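Local coordinates for protein inactive Zymogen C11 Protease (Parabacteroides distasonis, PDB 6MZO) that is the inactive zymogen form of a clostripain-like cysteine protease of family C11, probably cleaving peptide bonds once activated, at residues A[15-20]-A[48-53]; A[109-114]-A[153-158]. All blocks are in the same frame, centred on the assembly; numbering follows the deposited sequence.

Contact 1. Residues A[15-20]-A[48-53]; sequences VLIYFA and GNLLIY
Two parallel neighbours inside a mixed beta-sheet, residues 15-20 and 48-53, pair along most of their length and form the two strands of a beta-alpha-beta unit whose crossover is helix 26-43. The axes of the two segments come within 4.7 Å and their directions differ by 15°. Five backbone hydrogen bonds join them: Val15 N, Ile17 N and Phe19 N give to Asn49 O, Leu51 O and Tyr53 O, while Val15 O and Ile17 O receive Leu51 N and Tyr53 N.

On the face of Leu16, Tyr18, Leu51 and Tyr53, the two tyrosines lie side by side and point the same way. Each has CG anti to its backbone N (chi1 -174° in Tyr18), which turns the rings into an offset stack with centroids 4.5 Å apart and planes at 10°. The overlap is partial: CD2 of Tyr53 sits over the rim of the Tyr18 ring, 3.3 Å from CE2 of Tyr18. The hydroxyls are held separately, Tyr18 OH by Ser87 O and Tyr53 OH by Gln85 OE1, and helix 90-103 packs on this face.

On the opposite face, that of Val15, Ile17, Leu50 and Ile52, the contacts are apolar. Ile17 CD1 reaches Leu50 CD1 at 3.9 Å, and Ile52 CD1 lies alongside Ile17 CB. Farther on, Ile52 CG2 comes in the plane of the Phe19 ring, at its edge, 3.8 Å from CE2 of Phe19. Helix 26-43 lies against Ile17, Phe19 and Leu50, giving the helix-sheet-helix layering of the caspase-like alpha/beta fold of clan CD peptidases.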
# COMPACT_ATOMS: atom_id res chain seq x y z
N VAL A 15 -12.14 -6.97 9.95
CA VAL A 15 -11.45 -6.14 8.92
C VAL A 15 -12.24 -4.84 8.68
O VAL A 15 -13.47 -4.82 8.54
CB VAL A 15 -11.36 -6.94 7.60
CG1 VAL A 15 -10.75 -6.04 6.47
CG2 VAL A 15 -10.48 -8.20 7.76
N LEU A 16 -11.50 -3.72 8.66
CA LEU A 16 -11.99 -2.40 8.30
C LEU A 16 -11.44 -2.06 6.92
O LEU A 16 -10.22 -2.16 6.70
CB LEU A 16 -11.51 -1.33 9.33
CG LEU A 16 -11.72 0.12 8.81
CD1 LEU A 16 -13.24 0.39 8.74
CD2 LEU A 16 -11.00 1.05 9.83
N ILE A 17 -12.37 -1.74 6.02
CA ILE A 17 -11.98 -1.18 4.69
C ILE A 17 -12.36 0.29 4.72
O ILE A 17 -13.55 0.65 4.85
CB ILE A 17 -12.67 -1.96 3.54
CG1 ILE A 17 -12.45 -3.48 3.65
CG2 ILE A 17 -12.19 -1.29 2.18
CD1 ILE A 17 -13.00 -4.28 2.40
N TYR A 18 -11.34 1.14 4.58
CA TYR A 18 -11.49 2.58 4.78
C TYR A 18 -11.23 3.30 3.46
O TYR A 18 -10.10 3.21 2.92
CB TYR A 18 -10.47 3.05 5.83
CG TYR A 18 -10.55 4.47 6.27
CD1 TYR A 18 -9.97 5.47 5.52
CD2 TYR A 18 -11.18 4.79 7.45
CE1 TYR A 18 -10.02 6.83 5.92
CE2 TYR A 18 -11.24 6.10 7.88
CZ TYR A 18 -10.66 7.13 7.10
OH TYR A 18 -10.70 8.44 7.55
N PHE A 19 -12.30 3.88 2.91
CA PHE A 19 -12.20 4.60 1.64
C PHE A 19 -12.04 6.07 1.89
O PHE A 19 -13.01 6.75 2.25
CB PHE A 19 -13.44 4.34 0.78
CG PHE A 19 -13.58 2.94 0.26
CD1 PHE A 19 -13.00 2.60 -0.94
CD2 PHE A 19 -14.31 1.93 0.95
CE1 PHE A 19 -13.10 1.34 -1.43
CE2 PHE A 19 -14.43 0.65 0.46
CZ PHE A 19 -13.81 0.32 -0.75
N ALA A 20 -10.84 6.58 1.64
CA ALA A 20 -10.66 8.01 1.72
C ALA A 20 -11.05 8.48 0.33
O ALA A 20 -10.25 8.40 -0.59
CB ALA A 20 -9.23 8.34 2.07
N GLY A 48 -16.14 -13.94 10.61
CA GLY A 48 -15.47 -12.65 10.87
C GLY A 48 -16.42 -11.43 10.73
O GLY A 48 -17.58 -11.59 10.31
N ASN A 49 -15.91 -10.23 11.05
CA ASN A 49 -16.72 -9.00 10.92
C ASN A 49 -16.15 -8.11 9.86
O ASN A 49 -14.95 -7.92 9.85
CB ASN A 49 -16.74 -8.23 12.23
CG ASN A 49 -17.25 -9.05 13.36
OD1 ASN A 49 -18.41 -9.52 13.32
ND2 ASN A 49 -16.38 -9.28 14.39
N LEU A 50 -17.00 -7.57 8.97
CA LEU A 50 -16.49 -6.70 7.90
C LEU A 50 -17.13 -5.30 8.12
O LEU A 50 -18.36 -5.19 8.05
CB LEU A 50 -16.88 -7.21 6.54
CG LEU A 50 -16.34 -6.34 5.38
CD1 LEU A 50 -14.77 -6.17 5.29
CD2 LEU A 50 -16.92 -6.92 4.13
N LEU A 51 -16.29 -4.28 8.34
CA LEU A 51 -16.72 -2.92 8.54
C LEU A 51 -16.15 -2.07 7.42
O LEU A 51 -15.02 -2.28 6.97
CB LEU A 51 -16.19 -2.41 9.87
CG LEU A 51 -16.96 -2.83 11.15
CD1 LEU A 51 -18.29 -2.06 11.14
CD2 LEU A 51 -17.19 -4.31 11.30
N ILE A 52 -16.96 -1.12 6.92
CA ILE A 52 -16.57 -0.20 5.82
C ILE A 52 -16.76 1.22 6.26
O ILE A 52 -17.81 1.54 6.89
CB ILE A 52 -17.46 -0.39 4.57
CG1 ILE A 52 -17.71 -1.86 4.27
CG2 ILE A 52 -16.90 0.33 3.34
CD1 ILE A 52 -16.47 -2.66 3.79
N TYR A 53 -15.83 2.09 5.90
CA TYR A 53 -15.99 3.53 6.12
C TYR A 53 -15.93 4.16 4.77
O TYR A 53 -14.98 3.85 3.96
CB TYR A 53 -14.88 4.09 7.00
CG TYR A 53 -14.89 5.60 7.11
CD1 TYR A 53 -15.63 6.23 8.11
CD2 TYR A 53 -14.11 6.39 6.25
CE1 TYR A 53 -15.65 7.62 8.22
CE2 TYR A 53 -14.15 7.77 6.33
CZ TYR A 53 -14.90 8.37 7.33
OH TYR A 53 -14.85 9.74 7.42

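Contact 2. Residues A[109-114]-A[153-158]; sequences YGLVLW and YHFDFI
Phe155 and Phe157 clasp the start of strand 109-114 from its two sides, where two parallel strands of the central sheet in the caspase-like alpha/beta fold come together. The chain of 153-158 turns a corner at Asp156, so regular pairing gives way to two separate backbone hydrogen bonds: Asp156 N to Tyr109 O, 2.8 Å, and Leu111 N to Phe157 O, 3.1 Å. Beyond the corner Leu111 and Ile158 pair as parallel neighbours.

The tight part is apolar. Leu111 CB stands over one face of the Phe155 ring, a CH-pi contact 3.9 Å from the centroid, and Leu111 CD2 lies over the same face, farther along the rim, beside CE2 and CZ of Phe155. Tyr109 CB meets the same ring at CD1. Phe157 holds its CG in the crowded position between backbone N and carbonyl carbon (chi1 66°), which brings the ring over the backbone of the neighbouring strand at Gly110; Gly110 CA then rests over its face, 4.1 Å from the centroid. A methyl, Val112 CG2, comes near the plane of the Phe157 ring at its edge, closest to CE1. With no side chain on Gly110, the ring can lie directly against the backbone.

Toward solvent the contact is looser and polar. His154 is exposed and sends NE2 to Asp179, while Tyr109 and Asp156 are partly exposed. The carboxylate of Asp156 makes a salt bridge through OD2 to Arg13, which probably stabilises its negative charge. A water bridges the two segments at this end. Its oxygen accepts from Tyr109 N at 2.8 Å. The same water oxygen lies 2.8 Å from His154 O. Asp156 OD1 is 3.0 Å from this water, also within hydrogen-bonding distance.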
# COMPACT_ATOMS: atom_id res chain seq x y z
N TYR A 109 -7.04 -8.44 13.64
CA TYR A 109 -7.62 -7.35 12.83
C TYR A 109 -6.90 -7.23 11.48
O TYR A 109 -5.70 -7.58 11.38
CB TYR A 109 -7.48 -5.99 13.53
CG TYR A 109 -8.19 -6.11 14.87
CD1 TYR A 109 -9.53 -6.01 14.89
CD2 TYR A 109 -7.49 -6.41 15.99
CE1 TYR A 109 -10.29 -6.19 16.10
CE2 TYR A 109 -8.21 -6.63 17.21
CZ TYR A 109 -9.57 -6.48 17.22
OH TYR A 109 -10.27 -6.67 18.42
N GLY A 110 -7.62 -6.74 10.49
CA GLY A 110 -6.92 -6.35 9.25
C GLY A 110 -7.41 -5.00 8.78
O GLY A 110 -8.54 -4.57 9.10
N LEU A 111 -6.57 -4.31 7.96
CA LEU A 111 -6.89 -2.97 7.54
C LEU A 111 -6.68 -2.88 6.01
O LEU A 111 -5.62 -3.31 5.59
CB LEU A 111 -5.99 -1.94 8.30
CG LEU A 111 -6.33 -0.51 7.90
CD1 LEU A 111 -7.73 0.02 8.29
CD2 LEU A 111 -5.21 0.36 8.61
N VAL A 112 -7.70 -2.39 5.30
CA VAL A 112 -7.58 -2.06 3.84
C VAL A 112 -7.73 -0.55 3.76
O VAL A 112 -8.72 0.01 4.27
CB VAL A 112 -8.66 -2.68 3.04
CG1 VAL A 112 -8.53 -2.28 1.57
CG2 VAL A 112 -8.62 -4.23 3.22
N LEU A 113 -6.73 0.12 3.19
CA LEU A 113 -6.78 1.61 3.07
C LEU A 113 -6.82 1.90 1.62
O LEU A 113 -5.92 1.46 0.87
CB LEU A 113 -5.56 2.25 3.67
CG LEU A 113 -5.36 2.07 5.15
CD1 LEU A 113 -4.04 2.84 5.57
CD2 LEU A 113 -6.58 2.57 5.83
N TRP A 114 -7.89 2.50 1.18
CA TRP A 114 -8.07 2.78 -0.22
C TRP A 114 -7.87 4.27 -0.44
O TRP A 114 -8.57 5.09 0.21
CB TRP A 114 -9.49 2.40 -0.67
CG TRP A 114 -9.77 2.48 -2.15
CD1 TRP A 114 -9.73 1.45 -3.05
CD2 TRP A 114 -10.16 3.64 -2.89
NE1 TRP A 114 -10.05 1.91 -4.29
CE2 TRP A 114 -10.32 3.25 -4.22
CE3 TRP A 114 -10.36 4.96 -2.54
CZ2 TRP A 114 -10.68 4.14 -5.21
CZ3 TRP A 114 -10.74 5.86 -3.54
CH2 TRP A 114 -10.88 5.43 -4.85
N TYR A 153 -1.46 0.17 16.98
CA TYR A 153 -2.23 -1.03 16.66
C TYR A 153 -1.39 -2.22 16.27
O TYR A 153 -0.21 -2.10 16.00
CB TYR A 153 -3.20 -0.78 15.50
CG TYR A 153 -4.10 0.39 15.77
CD1 TYR A 153 -5.08 0.31 16.74
CD2 TYR A 153 -3.99 1.55 15.01
CE1 TYR A 153 -5.91 1.39 17.01
CE2 TYR A 153 -4.82 2.63 15.26
CZ TYR A 153 -5.78 2.54 16.26
OH TYR A 153 -6.59 3.63 16.49
N HIS A 154 -2.03 -3.39 16.20
CA HIS A 154 -1.35 -4.45 15.52
C HIS A 154 -2.29 -5.17 14.58
O HIS A 154 -3.27 -5.81 15.01
CB HIS A 154 -0.74 -5.50 16.44
CG HIS A 154 0.22 -6.37 15.71
ND1 HIS A 154 1.53 -5.98 15.47
CD2 HIS A 154 0.04 -7.53 15.04
CE1 HIS A 154 2.13 -6.90 14.73
NE2 HIS A 154 1.25 -7.86 14.47
N PHE A 155 -1.98 -5.06 13.30
CA PHE A 155 -2.82 -5.71 12.32
C PHE A 155 -2.16 -6.94 11.77
O PHE A 155 -0.95 -6.97 11.64
CB PHE A 155 -3.05 -4.76 11.13
CG PHE A 155 -3.79 -3.53 11.52
CD1 PHE A 155 -5.15 -3.60 11.73
CD2 PHE A 155 -3.13 -2.33 11.69
CE1 PHE A 155 -5.90 -2.47 12.15
CE2 PHE A 155 -3.84 -1.21 12.08
CZ PHE A 155 -5.23 -1.29 12.31
N ASP A 156 -2.94 -7.94 11.42
CA ASP A 156 -2.31 -9.09 10.72
C ASP A 156 -1.84 -8.66 9.35
O ASP A 156 -0.82 -9.21 8.84
CB ASP A 156 -3.32 -10.25 10.58
CG ASP A 156 -3.54 -10.99 11.89
OD1 ASP A 156 -3.06 -10.56 12.96
OD2 ASP A 156 -4.17 -12.06 11.89
N PHE A 157 -2.59 -7.79 8.68
CA PHE A 157 -2.13 -7.22 7.42
C PHE A 157 -2.63 -5.80 7.24
O PHE A 157 -3.67 -5.42 7.82
CB PHE A 157 -2.59 -8.08 6.21
CG PHE A 157 -4.12 -8.08 6.00
CD1 PHE A 157 -4.77 -7.13 5.25
CD2 PHE A 157 -4.94 -9.08 6.60
CE1 PHE A 157 -6.14 -7.11 5.08
CE2 PHE A 157 -6.36 -9.04 6.41
CZ PHE A 157 -6.96 -8.08 5.66
N ILE A 158 -1.86 -5.02 6.45
CA ILE A 158 -2.44 -3.79 5.91
C ILE A 158 -2.36 -3.95 4.41
O ILE A 158 -1.27 -4.27 3.87
CB ILE A 158 -1.70 -2.48 6.33
CG1 ILE A 158 -1.77 -2.28 7.85
CG2 ILE A 158 -2.30 -1.29 5.55
CD1 ILE A 158 -0.75 -1.17 8.40
O HOH W 1 -4.33 -8.37 14.50

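Contacts 1 and 2 are two seams of one sheet, separated by the pairing of strand 14-19 with strand 109-115, with centres about 10 Å apart. They are joined through backbone hydrogen bonds, probably Tyr18 N to Val112 O and Val112 N to Leu16 O, and by Phe19 packing on Trp114. Contact 1 is regular and almost wholly buried, linked by evenly spaced backbone hydrogen bonds and a tyrosine stack. Contact 2 is also mostly buried, but its pairing is interrupted by a corner, its aromatic rings meet aliphatic groups instead of each other, and its outer end adds a bridging water and a charged carboxylate.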